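Long-range contact in Exo-beta-1,3-glucanase (Streptomyces sp. SirexAA-E, PDB 4PEY), which hydrolyses laminarin and laminarioligosaccharides as a secreted exo-beta-1,3-glucanase, producing glucose and laminaribiose: residues 104-118 with 126-140. The protein carries 1 engineered substitution. Numbering follows the deposited sequence. Where two conformers were deposited one is given.
With BGC (beta-D-glucopyranose), chain B.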
loop_
_atom_site.group_PDB
_atom_site.type_symbol
_atom_site.label_atom_id
_atom_site.label_comp_id
_atom_site.label_asym_id
_atom_site.label_seq_id
_atom_site.Cartn_x
_atom_site.Cartn_y
_atom_site.Cartn_z
ATOM N N ALA A 104 14.564 -10.329 1.467
ATOM C CA ALA A 104 13.373 -9.684 2.042
ATOM C C ALA A 104 12.263 -9.387 1.024
ATOM O O ALA A 104 11.258 -8.757 1.378
ATOM C CB ALA A 104 13.772 -8.384 2.753
ATOM N N THR A 105 12.418 -9.849 -0.218
ATOM C CA THR A 105 11.478 -9.475 -1.277
ATOM C C THR A 105 10.137 -10.212 -1.253
ATOM O O THR A 105 9.308 -9.997 -2.143
ATOM C CB THR A 105 12.084 -9.667 -2.697
ATOM O OG1 THR A 105 12.404 -11.049 -2.920
ATOM C CG2 THR A 105 13.320 -8.798 -2.882
ATOM N N GLN A 106 9.908 -11.066 -0.258
ATOM C CA GLN A 106 8.564 -11.622 -0.080
ATOM C C GLN A 106 7.996 -11.286 1.307
ATOM O O GLN A 106 7.049 -11.924 1.771
ATOM C CB GLN A 106 8.564 -13.141 -0.346
ATOM C CG GLN A 106 8.935 -13.417 -1.811
ATOM C CD GLN A 106 8.881 -14.867 -2.248
ATOM O OE1 GLN A 106 8.328 -15.734 -1.567
ATOM N NE2 GLN A 106 9.449 -15.132 -3.422
ATOM N N ASN A 107 8.550 -10.257 1.947
ATOM C CA ASN A 107 8.062 -9.833 3.262
ATOM C C ASN A 107 6.864 -8.885 3.111
ATOM O O ASN A 107 6.996 -7.656 3.247
ATOM C CB ASN A 107 9.188 -9.179 4.077
ATOM C CG ASN A 107 10.134 -10.210 4.702
ATOM O OD1 ASN A 107 9.902 -11.417 4.596
ATOM N ND2 ASN A 107 11.202 -9.737 5.357
ATOM N N PHE A 108 5.706 -9.491 2.836
ATOM C CA PHE A 108 4.464 -8.793 2.496
ATOM C C PHE A 108 3.432 -8.812 3.620
ATOM O O PHE A 108 3.547 -9.595 4.560
ATOM C CB PHE A 108 3.769 -9.441 1.289
ATOM C CG PHE A 108 4.643 -9.664 0.080
ATOM C CD1 PHE A 108 5.480 -8.668 -0.407
ATOM C CD2 PHE A 108 4.581 -10.878 -0.600
ATOM C CE1 PHE A 108 6.256 -8.892 -1.545
ATOM C CE2 PHE A 108 5.338 -11.105 -1.742
ATOM C CZ PHE A 108 6.180 -10.110 -2.216
ATOM N N TRP A 109 2.396 -7.985 3.456
ATOM C CA TRP A 109 1.113 -8.093 4.167
ATOM C C TRP A 109 1.269 -8.086 5.685
ATOM O O TRP A 109 0.922 -9.050 6.368
ATOM C CB TRP A 109 0.330 -9.355 3.716
ATOM C CG TRP A 109 0.047 -9.389 2.220
ATOM C CD1 TRP A 109 -0.579 -8.423 1.478
ATOM C CD2 TRP A 109 0.395 -10.436 1.298
ATOM N NE1 TRP A 109 -0.636 -8.802 0.154
ATOM C CE2 TRP A 109 -0.043 -10.034 0.019
ATOM C CE3 TRP A 109 1.031 -11.677 1.430
ATOM C CZ2 TRP A 109 0.154 -10.814 -1.121
ATOM C CZ3 TRP A 109 1.230 -12.451 0.299
ATOM C CH2 TRP A 109 0.791 -12.019 -0.963
ATOM N N ARG A 110 1.777 -6.979 6.214
ATOM C CA ARG A 110 1.875 -6.812 7.662
ATOM C C ARG A 110 1.903 -5.315 7.945
ATOM O O ARG A 110 2.018 -4.523 7.015
ATOM C CB ARG A 110 3.114 -7.532 8.218
ATOM C CG ARG A 110 4.462 -7.003 7.702
ATOM C CD ARG A 110 5.553 -8.069 7.830
ATOM N NE ARG A 110 5.368 -9.118 6.830
ATOM C CZ ARG A 110 6.006 -10.286 6.819
ATOM N NH1 ARG A 110 6.868 -10.598 7.792
ATOM N NH2 ARG A 110 5.760 -11.156 5.845
ATOM N N SER A 111 1.773 -4.905 9.202
ATOM C CA SER A 111 1.735 -3.469 9.474
ATOM C C SER A 111 2.094 -3.103 10.900
ATOM O O SER A 111 1.903 -3.897 11.819
ATOM C CB SER A 111 0.342 -2.907 9.157
ATOM O OG SER A 111 -0.637 -3.487 10.006
ATOM N N ALA A 112 2.597 -1.879 11.064
ATOM C CA ALA A 112 2.866 -1.287 12.381
ATOM C C ALA A 112 2.278 0.108 12.421
ATOM O O ALA A 112 2.450 0.871 11.471
ATOM C CB ALA A 112 4.366 -1.230 12.669
ATOM N N GLU A 113 1.593 0.443 13.510
ATOM C CA GLU A 113 0.978 1.761 13.643
ATOM C C GLU A 113 0.878 2.239 15.095
ATOM O O GLU A 113 0.602 1.460 16.001
ATOM C CB GLU A 113 -0.420 1.745 12.998
ATOM C CG GLU A 113 -1.159 3.081 12.983
ATOM C CD GLU A 113 -2.402 3.050 12.106
ATOM O OE1 GLU A 113 -3.064 1.984 12.019
ATOM O OE2 GLU A 113 -2.722 4.093 11.492
ATOM N N ASN A 114 1.107 3.532 15.305
ATOM C CA ASN A 114 0.717 4.191 16.560
ATOM C C ASN A 114 1.444 3.658 17.795
ATOM O O ASN A 114 0.840 3.446 18.855
ATOM C CB ASN A 114 -0.809 4.085 16.748
ATOM C CG ASN A 114 -1.352 5.102 17.748
ATOM O OD1 ASN A 114 -0.803 6.194 17.896
ATOM N ND2 ASN A 114 -2.440 4.745 18.433
ATOM N N LEU A 115 2.751 3.472 17.647
ATOM C CA LEU A 115 3.624 3.044 18.737
ATOM C C LEU A 115 4.865 3.914 18.802
ATOM O O LEU A 115 5.337 4.414 17.772
ATOM C CB LEU A 115 4.060 1.584 18.559
ATOM C CG LEU A 115 3.002 0.488 18.643
ATOM C CD1 LEU A 115 3.522 -0.785 18.012
ATOM C CD2 LEU A 115 2.622 0.244 20.092
ATOM N N ALA A 116 5.409 4.069 20.008
ATOM C CA ALA A 116 6.752 4.623 20.174
ATOM C C ALA A 116 7.718 3.479 20.487
ATOM O O ALA A 116 7.400 2.596 21.295
ATOM C CB ALA A 116 6.783 5.679 21.274
ATOM N N LEU A 117 8.873 3.476 19.824
ATOM C CA LEU A 117 9.852 2.399 19.981
ATOM C C LEU A 117 11.177 2.927 20.516
ATOM O O LEU A 117 11.705 3.932 20.025
ATOM C CB LEU A 117 10.103 1.685 18.652
ATOM C CG LEU A 117 8.880 1.179 17.898
ATOM C CD1 LEU A 117 9.331 0.522 16.602
ATOM C CD2 LEU A 117 8.070 0.202 18.741
ATOM N N ASN A 118 11.696 2.236 21.525
ATOM C CA ASN A 118 13.017 2.490 22.091
ATOM C C ASN A 118 13.867 1.241 21.824
ATOM O O ASN A 118 13.990 0.378 22.697
ATOM C CB ASN A 118 12.902 2.792 23.595
ATOM C CG ASN A 118 14.228 3.180 24.231
ATOM O OD1 ASN A 118 15.143 3.665 23.561
ATOM N ND2 ASN A 118 14.328 2.983 25.544
ATOM N N TRP A 126 13.019 -2.811 10.236
ATOM C CA TRP A 126 11.736 -3.030 9.548
ATOM C C TRP A 126 12.043 -3.395 8.091
ATOM O O TRP A 126 11.892 -2.577 7.177
ATOM C CB TRP A 126 10.847 -1.778 9.662
ATOM C CG TRP A 126 9.435 -1.875 9.112
ATOM C CD1 TRP A 126 8.956 -1.283 7.974
ATOM C CD2 TRP A 126 8.323 -2.575 9.695
ATOM N NE1 TRP A 126 7.626 -1.578 7.807
ATOM C CE2 TRP A 126 7.211 -2.371 8.845
ATOM C CE3 TRP A 126 8.161 -3.356 10.845
ATOM C CZ2 TRP A 126 5.952 -2.923 9.111
ATOM C CZ3 TRP A 126 6.906 -3.899 11.111
ATOM C CH2 TRP A 126 5.821 -3.684 10.241
ATOM N N ALA A 127 12.511 -4.624 7.885
ATOM C CA ALA A 127 13.029 -5.037 6.581
ATOM C C ALA A 127 11.935 -5.674 5.735
ATOM O O ALA A 127 11.842 -6.900 5.617
ATOM C CB ALA A 127 14.199 -5.993 6.758
ATOM N N VAL A 128 11.112 -4.820 5.141
ATOM C CA VAL A 128 9.905 -5.255 4.461
ATOM C C VAL A 128 9.969 -5.004 2.969
ATOM O O VAL A 128 10.803 -4.219 2.491
ATOM C CB VAL A 128 8.672 -4.530 5.028
ATOM C CG1 VAL A 128 8.509 -4.866 6.507
ATOM C CG2 VAL A 128 8.805 -3.018 4.832
ATOM N N SER A 129 9.092 -5.667 2.223
ATOM C CA SER A 129 8.834 -5.227 0.856
ATOM C C SER A 129 7.422 -4.653 0.789
ATOM O O SER A 129 7.048 -3.867 1.669
ATOM C CB SER A 129 9.072 -6.361 -0.137
ATOM O OG SER A 129 10.475 -6.610 -0.171
ATOM N N GLN A 130 6.641 -5.003 -0.230
ATOM C CA GLN A 130 5.371 -4.302 -0.456
ATOM C C GLN A 130 4.249 -4.670 0.526
ATOM O O GLN A 130 4.260 -5.748 1.139
ATOM C CB GLN A 130 4.900 -4.531 -1.898
ATOM C CG GLN A 130 5.834 -3.943 -2.966
ATOM C CD GLN A 130 6.799 -4.975 -3.550
ATOM O OE1 GLN A 130 7.066 -6.013 -2.938
ATOM N NE2 GLN A 130 7.310 -4.698 -4.750
ATOM N N ALA A 131 3.285 -3.753 0.658
ATOM C CA ALA A 131 2.119 -3.893 1.538
ATOM C C ALA A 131 2.530 -4.120 2.986
ATOM O O ALA A 131 2.008 -5.015 3.661
ATOM C CB ALA A 131 1.196 -5.024 1.062
ATOM N N ALA A 132 3.455 -3.298 3.468
ATOM C CA ALA A 132 3.919 -3.429 4.848
ATOM C C ALA A 132 4.044 -2.046 5.489
ATOM O O ALA A 132 5.151 -1.603 5.847
ATOM C CB ALA A 132 5.248 -4.174 4.894
ATOM N N PRO A 133 2.907 -1.350 5.629
ATOM C CA PRO A 133 2.945 0.052 6.058
ATOM C C PRO A 133 3.440 0.280 7.485
ATOM O O PRO A 133 3.236 -0.533 8.387
ATOM C CB PRO A 133 1.479 0.490 5.931
ATOM C CG PRO A 133 0.701 -0.782 6.111
ATOM C CD PRO A 133 1.525 -1.817 5.396
ATOM N N PHE A 134 4.068 1.437 7.658
ATOM C CA PHE A 134 4.672 1.886 8.904
ATOM C C PHE A 134 4.117 3.302 9.111
ATOM O O PHE A 134 4.586 4.256 8.476
ATOM C CB PHE A 134 6.200 1.848 8.751
ATOM C CG PHE A 134 6.998 1.949 10.033
ATOM C CD1 PHE A 134 7.327 0.810 10.756
ATOM C CD2 PHE A 134 7.521 3.171 10.450
ATOM C CE1 PHE A 134 8.110 0.883 11.910
ATOM C CE2 PHE A 134 8.315 3.250 11.596
ATOM C CZ PHE A 134 8.598 2.103 12.328
ATOM N N ARG A 135 3.082 3.426 9.946
ATOM C CA ARG A 135 2.338 4.685 10.113
ATOM C C ARG A 135 2.295 5.186 11.547
ATOM O O ARG A 135 2.163 4.393 12.470
ATOM C CB ARG A 135 0.882 4.528 9.660
ATOM C CG ARG A 135 0.652 4.285 8.182
ATOM C CD ARG A 135 -0.847 4.100 7.919
ATOM N NE ARG A 135 -1.145 3.787 6.520
ATOM C CZ ARG A 135 -1.340 4.685 5.559
ATOM N NH1 ARG A 135 -1.263 5.989 5.825
ATOM N NH2 ARG A 135 -1.596 4.269 4.319
ATOM N N ARG A 136 2.368 6.501 11.728
ATOM C CA ARG A 136 2.157 7.108 13.045
ATOM C C ARG A 136 3.065 6.455 14.089
ATOM O O ARG A 136 2.639 6.147 15.201
ATOM C CB ARG A 136 0.674 7.000 13.459
ATOM C CG ARG A 136 0.199 8.029 14.482
ATOM C CD ARG A 136 -1.255 7.757 14.900
ATOM N NE ARG A 136 -1.757 8.717 15.885
ATOM C CZ ARG A 136 -2.298 9.889 15.572
ATOM N NH1 ARG A 136 -2.733 10.700 16.528
ATOM N NH2 ARG A 136 -2.405 10.247 14.301
ATOM N N MET A 137 4.325 6.253 13.715
ATOM C CA MET A 137 5.310 5.643 14.602
ATOM C C MET A 137 6.280 6.691 15.123
ATOM O O MET A 137 6.636 7.629 14.403
ATOM C CB MET A 137 6.092 4.545 13.864
ATOM C CG MET A 137 5.221 3.402 13.355
ATOM S SD MET A 137 4.548 2.341 14.658
ATOM C CE MET A 137 6.023 1.495 15.231
ATOM N N HIS A 138 6.744 6.512 16.359
ATOM C CA HIS A 138 7.840 7.320 16.877
ATOM C C HIS A 138 9.009 6.415 17.216
ATOM O O HIS A 138 8.957 5.689 18.207
ATOM C CB HIS A 138 7.439 8.120 18.122
ATOM C CG HIS A 138 8.523 9.033 18.610
ATOM N ND1 HIS A 138 8.580 9.508 19.905
ATOM C CD2 HIS A 138 9.610 9.537 17.977
ATOM C CE1 HIS A 138 9.643 10.284 20.040
ATOM N NE2 HIS A 138 10.291 10.308 18.886
ATOM N N VAL A 139 10.064 6.455 16.405
ATOM C CA VAL A 139 11.241 5.638 16.694
ATOM C C VAL A 139 12.283 6.501 17.389
ATOM O O VAL A 139 12.807 7.458 16.802
ATOM C CB VAL A 139 11.846 5.005 15.424
ATOM C CG1 VAL A 139 13.011 4.098 15.804
ATOM C CG2 VAL A 139 10.781 4.211 14.667
ATOM N N LYS A 140 12.560 6.178 18.653
ATOM C CA LYS A 140 13.527 6.938 19.436
ATOM C C LYS A 140 14.903 6.316 19.225
ATOM O O LYS A 140 15.479 5.709 20.125
ATOM C CB LYS A 140 13.126 6.965 20.916
ATOM C CG LYS A 140 11.704 7.491 21.110
ATOM C CD LYS A 140 11.356 7.800 22.557
ATOM C CE LYS A 140 11.185 6.544 23.378
ATOM N NZ LYS A 140 10.533 6.807 24.696
HETATM C C2 BGC B . 8.678 -8.114 -6.975
HETATM C C3 BGC B . 7.519 -8.783 -6.243
HETATM C C4 BGC B . 7.714 -10.291 -6.247
HETATM C C5 BGC B . 9.062 -10.633 -5.634
HETATM C C6 BGC B . 9.272 -12.139 -5.588
HETATM C C1 BGC B . 10.037 -8.646 -6.512
HETATM O O2 BGC B . 8.604 -6.708 -6.781
HETATM O O3 BGC B . 6.303 -8.473 -6.890
HETATM O O4 BGC B . 6.673 -10.927 -5.543
HETATM O O5 BGC B . 10.064 -10.060 -6.442
HETATM O O6 BGC B . 9.466 -12.623 -6.897
HETATM O O HOH W 1 9.338 -7.611 -3.475
#
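From F108–Q130 to N118–K140 the two segments run parallel in step, S129 being one residue extra before it; A112, paired with F134, donates its amide to P133 O and takes the R135 amide on its carbonyl, bonding to the residues on either side of its partner as parallel strands do, and L117 likewise brackets V139. W126 swings its indole away from its own amide nitrogen (chi1 -175°), which brings CH2 to 3.7 Å from A112 CB, while F134 CD1 meets one ring face and V128 CG1 the opposite one. M137, bent at chi2 and chi3, folds its methyl inward: CE lies 3.7 Å from L117 CD1 and 3.9 Å from L115 CB. Nearer the ligand, N107 ND2 donates almost straight (174°) to A127 O at 2.9 Å, and S129 OG gives its proton to A104 O at 2.8 Å, from the opposite face to N107 N. Q130 bends at chi2 (97°), setting OE1 3.3 Å from F108 CE1 at the ring edge and NE2 3.1 Å from glucose O2, a hydrogen bond; Q456 is another polar partner of its amide. One water donates to both T105 O and Q130 OE1. Such stacked parallel turns characterise the right-handed beta-helix of glycoside hydrolase family 55, whose loops here line the substrate pocket.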